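Fiber protein (Raptor siadenovirus a, PDB 5FJL) forms the trimeric head domain of the adenovirus fibre, which probably attaches the virion to a receptor on the host cell. Local coordinates at residues P83-S94 against E156-V164. Residues are numbered along the deposited sequence; the frame is centred on the assembly and turned at random.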
loop_
_atom_site.group_PDB
_atom_site.type_symbol
_atom_site.label_atom_id
_atom_site.label_comp_id
_atom_site.label_asym_id
_atom_site.label_seq_id
_atom_site.Cartn_x
_atom_site.Cartn_y
_atom_site.Cartn_z
ATOM N N PRO A 83 -16.331 -7.346 6.728
ATOM C CA PRO A 83 -14.886 -7.560 6.928
ATOM C C PRO A 83 -14.512 -9.004 6.963
ATOM O O PRO A 83 -15.386 -9.876 7.121
ATOM C CB PRO A 83 -14.653 -6.935 8.289
ATOM C CG PRO A 83 -15.883 -7.281 9.022
ATOM C CD PRO A 83 -16.989 -7.065 8.011
ATOM N N LEU A 84 -13.231 -9.301 6.823
ATOM C CA LEU A 84 -12.727 -10.596 7.166
ATOM C C LEU A 84 -12.266 -10.526 8.625
ATOM O O LEU A 84 -11.361 -9.745 8.955
ATOM C CB LEU A 84 -11.561 -10.959 6.252
ATOM C CG LEU A 84 -11.102 -12.378 6.258
ATOM C CD1 LEU A 84 -12.236 -13.299 5.792
ATOM C CD2 LEU A 84 -9.926 -12.443 5.284
ATOM N N THR A 85 -12.860 -11.341 9.490
ATOM C CA THR A 85 -12.676 -11.216 10.930
ATOM C C THR A 85 -11.883 -12.379 11.493
ATOM O O THR A 85 -12.164 -13.557 11.229
ATOM C CB THR A 85 -14.043 -11.123 11.624
ATOM O OG1 THR A 85 -14.702 -9.929 11.168
ATOM C CG2 THR A 85 -13.940 -11.107 13.151
ATOM N N PHE A 86 -10.866 -12.020 12.261
ATOM C CA PHE A 86 -10.059 -12.966 13.033
ATOM C C PHE A 86 -10.305 -12.727 14.513
ATOM O O PHE A 86 -10.486 -11.581 14.950
ATOM C CB PHE A 86 -8.569 -12.790 12.739
ATOM C CG PHE A 86 -8.206 -13.105 11.324
ATOM C CD1 PHE A 86 -8.442 -12.205 10.297
ATOM C CD2 PHE A 86 -7.722 -14.353 10.984
ATOM C CE1 PHE A 86 -8.163 -12.526 8.979
ATOM C CE2 PHE A 86 -7.406 -14.677 9.675
ATOM C CZ PHE A 86 -7.624 -13.778 8.664
ATOM N N LYS A 87 -10.270 -13.781 15.296
ATOM C CA LYS A 87 -10.368 -13.699 16.735
ATOM C C LYS A 87 -8.985 -13.600 17.351
ATOM O O LYS A 87 -8.016 -14.098 16.771
ATOM C CB LYS A 87 -11.040 -14.972 17.285
ATOM C CG LYS A 87 -12.449 -15.174 16.780
ATOM C CD LYS A 87 -13.096 -16.401 17.444
ATOM C CE LYS A 87 -13.420 -16.195 18.944
ATOM N NZ LYS A 87 -14.399 -15.130 19.410
ATOM N N GLY A 88 -8.881 -13.081 18.574
ATOM C CA GLY A 88 -7.615 -13.186 19.297
ATOM C C GLY A 88 -7.031 -14.596 19.337
ATOM O O GLY A 88 -5.815 -14.796 19.240
ATOM N N ALA A 89 -7.917 -15.583 19.448
ATOM C CA ALA A 89 -7.549 -16.984 19.479
ATOM C C ALA A 89 -6.886 -17.475 18.212
ATOM O O ALA A 89 -6.280 -18.555 18.242
ATOM C CB ALA A 89 -8.766 -17.839 19.769
ATOM N N ASP A 90 -6.995 -16.729 17.104
ATOM C CA ASP A 90 -6.377 -17.125 15.857
ATOM C C ASP A 90 -4.885 -16.784 15.788
ATOM O O ASP A 90 -4.189 -17.245 14.896
ATOM C CB ASP A 90 -7.080 -16.463 14.677
ATOM C CG ASP A 90 -8.492 -16.934 14.489
ATOM O OD1 ASP A 90 -8.736 -18.135 14.762
ATOM O OD2 ASP A 90 -9.359 -16.147 14.036
ATOM N N PHE A 91 -4.401 -15.942 16.714
ATOM C CA PHE A 91 -3.026 -15.488 16.673
ATOM C C PHE A 91 -2.133 -16.416 17.484
ATOM O O PHE A 91 -2.605 -17.095 18.416
ATOM C CB PHE A 91 -2.940 -14.061 17.203
ATOM C CG PHE A 91 -3.591 -13.040 16.298
ATOM C CD1 PHE A 91 -4.947 -12.765 16.427
ATOM C CD2 PHE A 91 -2.861 -12.424 15.310
ATOM C CE1 PHE A 91 -5.556 -11.851 15.594
ATOM C CE2 PHE A 91 -3.462 -11.500 14.457
ATOM C CZ PHE A 91 -4.816 -11.230 14.598
ATOM N N LYS A 92 -0.849 -16.436 17.162
ATOM C CA LYS A 92 0.110 -17.205 17.982
ATOM C C LYS A 92 0.095 -16.665 19.401
ATOM O O LYS A 92 0.052 -17.442 20.391
ATOM C CB LYS A 92 1.500 -17.159 17.374
ATOM C CG LYS A 92 2.512 -17.974 18.173
ATOM C CD LYS A 92 3.807 -18.086 17.392
ATOM C CE LYS A 92 4.898 -18.766 18.218
ATOM N NZ LYS A 92 4.739 -20.240 18.100
ATOM N N SER A 93 0.128 -15.358 19.532
ATOM C CA SER A 93 -0.035 -14.653 20.751
ATOM C C SER A 93 -1.106 -13.579 20.538
ATOM O O SER A 93 -1.044 -12.857 19.559
ATOM C CB SER A 93 1.332 -14.004 21.107
ATOM O OG SER A 93 1.156 -12.939 22.014
ATOM N N SER A 94 -2.045 -13.460 21.463
ATOM C CA SER A 94 -3.110 -12.471 21.324
ATOM C C SER A 94 -2.750 -11.047 21.747
ATOM O O SER A 94 -3.539 -10.125 21.575
ATOM C CB SER A 94 -4.352 -12.908 22.088
ATOM O OG SER A 94 -4.097 -13.070 23.451
ATOM N N GLU A 156 -2.210 -4.789 25.363
ATOM C CA GLU A 156 -3.637 -5.146 25.376
ATOM C C GLU A 156 -3.812 -6.419 24.591
ATOM O O GLU A 156 -2.991 -6.764 23.760
ATOM C CB GLU A 156 -4.500 -4.075 24.736
ATOM C CG GLU A 156 -4.491 -2.745 25.451
ATOM C CD GLU A 156 -5.215 -1.691 24.684
ATOM O OE1 GLU A 156 -6.471 -1.720 24.660
ATOM O OE2 GLU A 156 -4.567 -0.790 24.120
ATOM N N THR A 157 -4.883 -7.139 24.886
ATOM C CA THR A 157 -5.240 -8.392 24.218
ATOM C C THR A 157 -6.189 -8.120 23.048
ATOM O O THR A 157 -7.159 -7.371 23.175
ATOM C CB THR A 157 -5.931 -9.329 25.222
ATOM O OG1 THR A 157 -4.976 -9.613 26.267
ATOM C CG2 THR A 157 -6.388 -10.615 24.623
ATOM N N ILE A 158 -5.868 -8.737 21.914
ATOM C CA ILE A 158 -6.767 -8.676 20.761
ATOM C C ILE A 158 -8.007 -9.521 21.053
ATOM O O ILE A 158 -7.892 -10.704 21.348
ATOM C CB ILE A 158 -6.079 -9.204 19.504
ATOM C CG1 ILE A 158 -4.845 -8.361 19.136
ATOM C CG2 ILE A 158 -7.051 -9.288 18.338
ATOM C CD1 ILE A 158 -3.974 -9.041 18.094
ATOM N N GLN A 159 -9.178 -8.890 20.946
ATOM C CA GLN A 159 -10.432 -9.611 20.883
ATOM C C GLN A 159 -10.753 -9.970 19.438
ATOM O O GLN A 159 -11.010 -11.131 19.129
ATOM C CB GLN A 159 -11.550 -8.803 21.546
ATOM C CG GLN A 159 -11.254 -8.400 22.984
ATOM C CD GLN A 159 -11.126 -9.558 23.950
ATOM O OE1 GLN A 159 -11.753 -10.588 23.797
ATOM N NE2 GLN A 159 -10.252 -9.400 24.942
ATOM N N TYR A 160 -10.699 -8.976 18.543
ATOM C CA TYR A 160 -10.911 -9.194 17.128
ATOM C C TYR A 160 -9.965 -8.352 16.298
ATOM O O TYR A 160 -9.626 -7.248 16.718
ATOM C CB TYR A 160 -12.361 -8.879 16.684
ATOM C CG TYR A 160 -13.349 -9.760 17.391
ATOM C CD1 TYR A 160 -13.648 -11.016 16.879
ATOM C CD2 TYR A 160 -13.910 -9.367 18.577
ATOM C CE1 TYR A 160 -14.513 -11.863 17.562
ATOM C CE2 TYR A 160 -14.772 -10.193 19.268
ATOM C CZ TYR A 160 -15.065 -11.433 18.746
ATOM O OH TYR A 160 -15.925 -12.306 19.442
ATOM N N MET A 161 -9.624 -8.887 15.127
ATOM C CA MET A 161 -9.056 -8.057 14.048
ATOM C C MET A 161 -9.972 -8.159 12.873
ATOM O O MET A 161 -10.162 -9.267 12.366
ATOM C CB MET A 161 -7.657 -8.525 13.651
ATOM C CG MET A 161 -7.052 -7.714 12.505
ATOM S SD MET A 161 -5.456 -8.307 11.876
ATOM C CE MET A 161 -5.975 -9.712 10.948
ATOM N N HIS A 162 -10.454 -7.026 12.396
ATOM C CA HIS A 162 -11.271 -6.986 11.194
ATOM C C HIS A 162 -10.445 -6.434 10.043
ATOM O O HIS A 162 -9.962 -5.316 10.157
ATOM C CB HIS A 162 -12.506 -6.108 11.391
ATOM C CG HIS A 162 -13.365 -6.503 12.558
ATOM N ND1 HIS A 162 -14.072 -7.684 12.575
ATOM C CD2 HIS A 162 -13.628 -5.883 13.732
ATOM C CE1 HIS A 162 -14.759 -7.755 13.709
ATOM N NE2 HIS A 162 -14.501 -6.690 14.430
ATOM N N ILE A 163 -10.300 -7.184 8.974
ATOM C CA ILE A 163 -9.710 -6.652 7.732
ATOM C C ILE A 163 -10.838 -6.010 6.935
ATOM O O ILE A 163 -11.743 -6.708 6.474
ATOM C CB ILE A 163 -9.013 -7.742 6.886
ATOM C CG1 ILE A 163 -7.977 -8.521 7.716
ATOM C CG2 ILE A 163 -8.457 -7.140 5.604
ATOM C CD1 ILE A 163 -7.243 -9.583 6.957
ATOM N N VAL A 164 -10.787 -4.706 6.777
ATOM C CA VAL A 164 -11.800 -3.957 6.065
ATOM C C VAL A 164 -11.554 -4.005 4.558
ATOM O O VAL A 164 -12.444 -4.324 3.777
ATOM C CB VAL A 164 -11.854 -2.514 6.546
ATOM C CG1 VAL A 164 -12.867 -1.713 5.712
ATOM C CG2 VAL A 164 -12.182 -2.452 8.035
HETATM O O HOH W 1 -12.525 -13.239 20.210
HETATM O O HOH W 2 -2.922 -11.278 25.306
#
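Antiparallel pairing in the beta-sandwich of a fibre head is well illustrated where Leu84 to Lys87 run against Tyr160 to Val164, the axes of these short segments approaching to 4.7 Å. Two hydrogen-bonded pairs, Leu84 with Ile163 and Phe86 with Met161, alternate with the non-hydrogen-bonded pairs Thr85 with His162 and Lys87 with Tyr160. The two faces of this ribbon differ in chemistry. On the one carrying Phe86, Met161 CE rests 3.6 Å from Phe86 CD1, while Ile163 CD1 meets Phe86 CE1 at 3.7 Å. Met161 also reaches Phe91: with its CG anti to the backbone N (chi1 178°), its sulfur comes to the edge of that ring in a Met-aromatic contact. Ile158 CD1 lies over one face of the same ring, 4.1 Å from its centroid, a CH-pi contact made almost along the ring normal. Leu100 and Ile102 of strand 99-103 add to this apolar cluster. On the other face, Thr85 OG1 and His162 ND1 share a hydrogen bond of 2.7 Å, the oxygen lying at the edge of the imidazole, in its plane, and Lys87 lies alongside Tyr160, its bent chain bringing NZ to a water that bridges to Gln159 O. Gln159 and Tyr160 together face Ile122 of strand 115-122 in a classic beta bulge; toward 83-94, Gly88 N binds Gln159 O from above the carbonyl plane, and Gly88 CA approaches Ile158 O to 3.2 Å in a CA-H...O contact, the two backbones lying close together at this glycine. Beyond the short 3-10 turn, Ile158 N donates to Ser94 O at 2.7 Å. Backbone bonds thus fix the register, whereas the side chains put a largely apolar cluster on one face and a more polar, partly hydrated one on the other.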